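Local coordinates for P450 epoxidase (Sorangium cellulosum, PDB 1Q5D), which is a haem protein of the cytochrome P450 family that holds protoporphyrin IX containing iron and the ligand EPB, at residues A[47-58]-A[325-336]. Residues are numbered along the deposited sequence; the frame is centred on the assembly and turned at random.
Sequences GRSWVLTRYHDV and MVFLLIPSALRD
W50 and L52 zip strand 49-52 onto strand 325-329 in parallel through backbone hydrogen bonds: W50 N donates to M325 O, W50 O accepts from F327 N at 2.6 Å, and L52 N and O bond to F327 O and L329 N. On one face of the sheet, M325 CB presses against S49 CB at 3.5 Å, tighter than usual, and V51 CG2 lies on F327 CB. S49 OG, turned between its backbone N and carbonyl carbon (chi1 72°), meets the F327 ring in plane at its edge, 3.3 Å from CD1, and is buried without a polar partner. On the other face, L52 CD1 packs on V326 CG1.

Beyond the strands, S332 OG donates to T53 O in the carbonyl plane, on a lone pair, at 2.8 Å. V58 CG2 packs on A333 CB, while its CG1 touches both L328 CB and I330 CD1. D336 OD2 accepts a direct hydrogen bond from Y55 N on its anti lone pair at 2.9 Å. The solvent side is looser: at partly exposed R48 a water joins R48 O to M325 N, and at exposed H56 the backbone N donates to a water that in turn donates to D336 OD2.

F327 reaches on to the bound EPB. The two strands are the parallel pair of a mixed sheet otherwise joined antiparallel, with 41-44 beside 49-52 and 304-309 beside 325-329, and helix 29-38 packs against T53 and L329.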
loop_
_atom_site.group_PDB
_atom_site.type_symbol
_atom_site.label_atom_id
_atom_site.label_comp_id
_atom_site.label_asym_id
_atom_site.label_seq_id
_atom_site.Cartn_x
_atom_site.Cartn_y
_atom_site.Cartn_z
ATOM N N GLY A 47 0.301 -20.814 3.236
ATOM C CA GLY A 47 0.635 -19.852 2.208
ATOM C C GLY A 47 1.219 -20.514 0.976
ATOM O O GLY A 47 1.335 -19.889 -0.066
ATOM N N ARG A 48 1.598 -21.787 1.097
ATOM C CA ARG A 48 2.224 -22.503 -0.016
ATOM C C ARG A 48 3.406 -21.729 -0.588
ATOM O O ARG A 48 3.535 -21.583 -1.804
ATOM C CB ARG A 48 1.230 -22.782 -1.153
ATOM C CG ARG A 48 0.004 -23.619 -0.791
ATOM C CD ARG A 48 -1.273 -23.124 -1.461
ATOM N NE ARG A 48 -1.237 -23.303 -2.906
ATOM C CZ ARG A 48 -1.887 -22.549 -3.785
ATOM N NH1 ARG A 48 -2.630 -21.526 -3.397
ATOM N NH2 ARG A 48 -1.786 -22.818 -5.070
ATOM N N SER A 49 4.270 -21.217 0.273
ATOM C CA SER A 49 5.419 -20.479 -0.234
ATOM C C SER A 49 6.505 -20.374 0.817
ATOM O O SER A 49 6.249 -20.548 2.001
ATOM C CB SER A 49 4.997 -19.076 -0.677
ATOM O OG SER A 49 4.711 -18.279 0.447
ATOM N N TRP A 50 7.725 -20.104 0.369
ATOM C CA TRP A 50 8.824 -19.819 1.278
ATOM C C TRP A 50 8.679 -18.414 1.857
ATOM O O TRP A 50 8.077 -17.552 1.218
ATOM C CB TRP A 50 10.132 -19.923 0.512
ATOM C CG TRP A 50 10.415 -21.309 0.033
ATOM C CD1 TRP A 50 10.210 -21.810 -1.230
ATOM C CD2 TRP A 50 10.956 -22.379 0.807
ATOM N NE1 TRP A 50 10.605 -23.125 -1.281
ATOM C CE2 TRP A 50 11.059 -23.501 -0.041
ATOM C CE3 TRP A 50 11.386 -22.500 2.138
ATOM C CZ2 TRP A 50 11.576 -24.725 0.394
ATOM C CZ3 TRP A 50 11.881 -23.732 2.572
ATOM C CH2 TRP A 50 11.976 -24.818 1.697
ATOM N N VAL A 51 9.258 -18.187 3.039
ATOM C CA VAL A 51 9.168 -16.900 3.741
ATOM C C VAL A 51 10.568 -16.471 4.174
ATOM O O VAL A 51 11.257 -17.210 4.897
ATOM C CB VAL A 51 8.269 -16.993 4.986
ATOM C CG1 VAL A 51 8.284 -15.693 5.787
ATOM C CG2 VAL A 51 6.824 -17.339 4.592
ATOM N N LEU A 52 10.993 -15.288 3.737
ATOM C CA LEU A 52 12.292 -14.747 4.145
ATOM C C LEU A 52 12.125 -13.730 5.266
ATOM O O LEU A 52 11.338 -12.772 5.143
ATOM C CB LEU A 52 13.015 -14.134 2.944
ATOM C CG LEU A 52 13.488 -15.146 1.899
ATOM C CD1 LEU A 52 13.784 -14.467 0.576
ATOM C CD2 LEU A 52 14.719 -15.889 2.415
ATOM N N THR A 53 12.883 -13.923 6.348
ATOM C CA THR A 53 12.702 -13.158 7.575
ATOM C C THR A 53 13.711 -12.039 7.848
ATOM O O THR A 53 13.479 -11.237 8.733
ATOM C CB THR A 53 12.747 -14.090 8.786
ATOM O OG1 THR A 53 13.986 -14.824 8.766
ATOM C CG2 THR A 53 11.660 -15.170 8.697
ATOM N N ARG A 54 14.837 -12.008 7.141
ATOM C CA ARG A 54 15.900 -11.074 7.511
ATOM C C ARG A 54 16.155 -9.976 6.469
ATOM O O ARG A 54 16.042 -10.202 5.269
ATOM C CB ARG A 54 17.189 -11.840 7.829
ATOM C CG ARG A 54 17.045 -12.741 9.059
ATOM C CD ARG A 54 18.159 -13.786 9.230
ATOM N NE ARG A 54 17.843 -14.700 10.326
ATOM C CZ ARG A 54 18.601 -15.731 10.684
ATOM N NH1 ARG A 54 19.727 -15.993 10.022
ATOM N NH2 ARG A 54 18.222 -16.503 11.697
ATOM N N TYR A 55 16.482 -8.780 6.944
ATOM C CA TYR A 55 16.669 -7.645 6.038
ATOM C C TYR A 55 17.517 -7.951 4.802
ATOM O O TYR A 55 17.082 -7.741 3.670
ATOM C CB TYR A 55 17.249 -6.435 6.775
ATOM C CG TYR A 55 17.324 -5.218 5.885
ATOM C CD1 TYR A 55 16.320 -4.249 5.920
ATOM C CD2 TYR A 55 18.391 -5.039 4.990
ATOM C CE1 TYR A 55 16.381 -3.125 5.103
ATOM C CE2 TYR A 55 18.456 -3.914 4.162
ATOM C CZ TYR A 55 17.453 -2.960 4.231
ATOM O OH TYR A 55 17.496 -1.844 3.414
ATOM N N HIS A 56 18.730 -8.458 4.999
ATOM C CA HIS A 56 19.651 -8.584 3.864
ATOM C C HIS A 56 19.178 -9.560 2.805
ATOM O O HIS A 56 19.392 -9.339 1.610
ATOM C CB HIS A 56 21.075 -8.891 4.324
ATOM C CG HIS A 56 21.798 -7.683 4.833
ATOM N ND1 HIS A 56 22.043 -7.467 6.174
ATOM C CD2 HIS A 56 22.287 -6.600 4.181
ATOM C CE1 HIS A 56 22.670 -6.313 6.324
ATOM N NE2 HIS A 56 22.829 -5.766 5.131
ATOM N N ASP A 57 18.522 -10.633 3.237
ATOM C CA ASP A 57 17.973 -11.597 2.294
ATOM C C ASP A 57 16.757 -11.004 1.577
ATOM O O ASP A 57 16.608 -11.139 0.364
ATOM C CB ASP A 57 17.602 -12.898 3.012
ATOM C CG ASP A 57 18.752 -13.455 3.830
ATOM O OD1 ASP A 57 19.833 -13.652 3.242
ATOM O OD2 ASP A 57 18.683 -13.698 5.054
ATOM N N VAL A 58 15.884 -10.355 2.337
ATOM C CA VAL A 58 14.732 -9.662 1.758
ATOM C C VAL A 58 15.168 -8.591 0.742
ATOM O O VAL A 58 14.697 -8.557 -0.403
ATOM C CB VAL A 58 13.884 -9.022 2.866
ATOM C CG1 VAL A 58 12.900 -8.038 2.287
ATOM C CG2 VAL A 58 13.151 -10.102 3.660
ATOM N N MET A 325 6.607 -19.889 -4.926
ATOM C CA MET A 325 6.405 -18.543 -4.415
ATOM C C MET A 325 7.305 -18.254 -3.212
ATOM O O MET A 325 7.605 -19.133 -2.388
ATOM C CB MET A 325 4.917 -18.320 -4.058
ATOM C CG MET A 325 4.585 -16.888 -3.627
ATOM S SD MET A 325 2.816 -16.492 -3.763
ATOM C CE MET A 325 2.224 -17.360 -2.399
ATOM N N VAL A 326 7.752 -17.010 -3.118
ATOM C CA VAL A 326 8.515 -16.585 -1.964
ATOM C C VAL A 326 7.941 -15.290 -1.400
ATOM O O VAL A 326 7.775 -14.315 -2.136
ATOM C CB VAL A 326 10.000 -16.346 -2.345
ATOM C CG1 VAL A 326 10.815 -16.091 -1.108
ATOM C CG2 VAL A 326 10.559 -17.545 -3.148
ATOM N N PHE A 327 7.633 -15.301 -0.105
ATOM C CA PHE A 327 7.184 -14.125 0.621
ATOM C C PHE A 327 8.346 -13.415 1.306
ATOM O O PHE A 327 9.143 -14.035 2.011
ATOM C CB PHE A 327 6.161 -14.515 1.683
ATOM C CG PHE A 327 4.740 -14.163 1.330
ATOM C CD1 PHE A 327 3.832 -15.163 0.981
ATOM C CD2 PHE A 327 4.295 -12.843 1.386
ATOM C CE1 PHE A 327 2.499 -14.840 0.676
ATOM C CE2 PHE A 327 2.970 -12.518 1.083
ATOM C CZ PHE A 327 2.072 -13.525 0.729
ATOM N N LEU A 328 8.434 -12.114 1.084
ATOM C CA LEU A 328 9.408 -11.260 1.746
ATOM C C LEU A 328 8.717 -10.733 2.977
ATOM O O LEU A 328 7.771 -9.967 2.846
ATOM C CB LEU A 328 9.763 -10.094 0.813
ATOM C CG LEU A 328 10.774 -10.395 -0.291
ATOM C CD1 LEU A 328 10.576 -11.749 -0.949
ATOM C CD2 LEU A 328 10.832 -9.296 -1.348
ATOM N N LEU A 329 9.144 -11.166 4.167
ATOM C CA LEU A 329 8.470 -10.787 5.417
ATOM C C LEU A 329 8.849 -9.377 5.867
ATOM O O LEU A 329 9.673 -9.204 6.763
ATOM C CB LEU A 329 8.736 -11.813 6.537
ATOM C CG LEU A 329 7.887 -11.751 7.809
ATOM C CD1 LEU A 329 6.358 -11.797 7.523
ATOM C CD2 LEU A 329 8.277 -12.868 8.815
ATOM N N ILE A 330 8.198 -8.376 5.270
ATOM C CA ILE A 330 8.584 -6.976 5.451
ATOM C C ILE A 330 8.613 -6.450 6.877
ATOM O O ILE A 330 9.586 -5.815 7.256
ATOM C CB ILE A 330 7.733 -6.030 4.551
ATOM C CG1 ILE A 330 7.855 -6.406 3.070
ATOM C CG2 ILE A 330 8.089 -4.576 4.806
ATOM C CD1 ILE A 330 9.246 -6.435 2.523
ATOM N N PRO A 331 7.563 -6.664 7.670
ATOM C CA PRO A 331 7.555 -6.157 9.044
ATOM C C PRO A 331 8.670 -6.774 9.877
ATOM O O PRO A 331 9.093 -6.165 10.847
ATOM C CB PRO A 331 6.190 -6.601 9.589
ATOM C CG PRO A 331 5.401 -6.905 8.399
ATOM C CD PRO A 331 6.319 -7.379 7.332
ATOM N N SER A 332 9.133 -7.952 9.481
ATOM C CA SER A 332 10.229 -8.622 10.170
ATOM C C SER A 332 11.583 -8.039 9.766
ATOM O O SER A 332 12.390 -7.657 10.614
ATOM C CB SER A 332 10.228 -10.115 9.857
ATOM O OG SER A 332 11.344 -10.746 10.500
ATOM N N ALA A 333 11.821 -7.988 8.468
ATOM C CA ALA A 333 13.059 -7.427 7.945
ATOM C C ALA A 333 13.267 -6.014 8.507
ATOM O O ALA A 333 14.400 -5.594 8.743
ATOM C CB ALA A 333 13.009 -7.410 6.402
ATOM N N LEU A 334 12.175 -5.293 8.752
ATOM C CA LEU A 334 12.283 -3.906 9.178
ATOM C C LEU A 334 12.501 -3.802 10.671
ATOM O O LEU A 334 12.693 -2.703 11.189
ATOM C CB LEU A 334 11.070 -3.075 8.717
ATOM C CG LEU A 334 10.949 -2.982 7.189
ATOM C CD1 LEU A 334 9.915 -1.961 6.734
ATOM C CD2 LEU A 334 12.305 -2.692 6.530
ATOM N N ARG A 335 12.499 -4.947 11.363
ATOM C CA ARG A 335 12.904 -4.983 12.764
ATOM C C ARG A 335 14.262 -5.663 12.955
ATOM O O ARG A 335 14.620 -6.051 14.055
ATOM C CB ARG A 335 11.848 -5.675 13.642
ATOM C CG ARG A 335 10.568 -4.880 13.835
ATOM C CD ARG A 335 10.729 -3.631 14.667
ATOM N NE ARG A 335 9.442 -3.034 15.009
ATOM C CZ ARG A 335 8.748 -3.290 16.104
ATOM N NH1 ARG A 335 9.215 -4.133 17.013
ATOM N NH2 ARG A 335 7.583 -2.686 16.304
ATOM N N ASP A 336 15.012 -5.805 11.871
ATOM C CA ASP A 336 16.281 -6.497 11.903
ATOM C C ASP A 336 17.342 -5.627 12.587
ATOM O O ASP A 336 17.692 -4.564 12.087
ATOM C CB ASP A 336 16.682 -6.847 10.472
ATOM C CG ASP A 336 17.790 -7.867 10.409
ATOM O OD1 ASP A 336 18.660 -7.865 11.297
ATOM O OD2 ASP A 336 17.877 -8.692 9.493
HETATM O O HOH W 1 4.280 -21.710 -4.363
HETATM O O HOH W 2 19.670 -9.221 7.592
#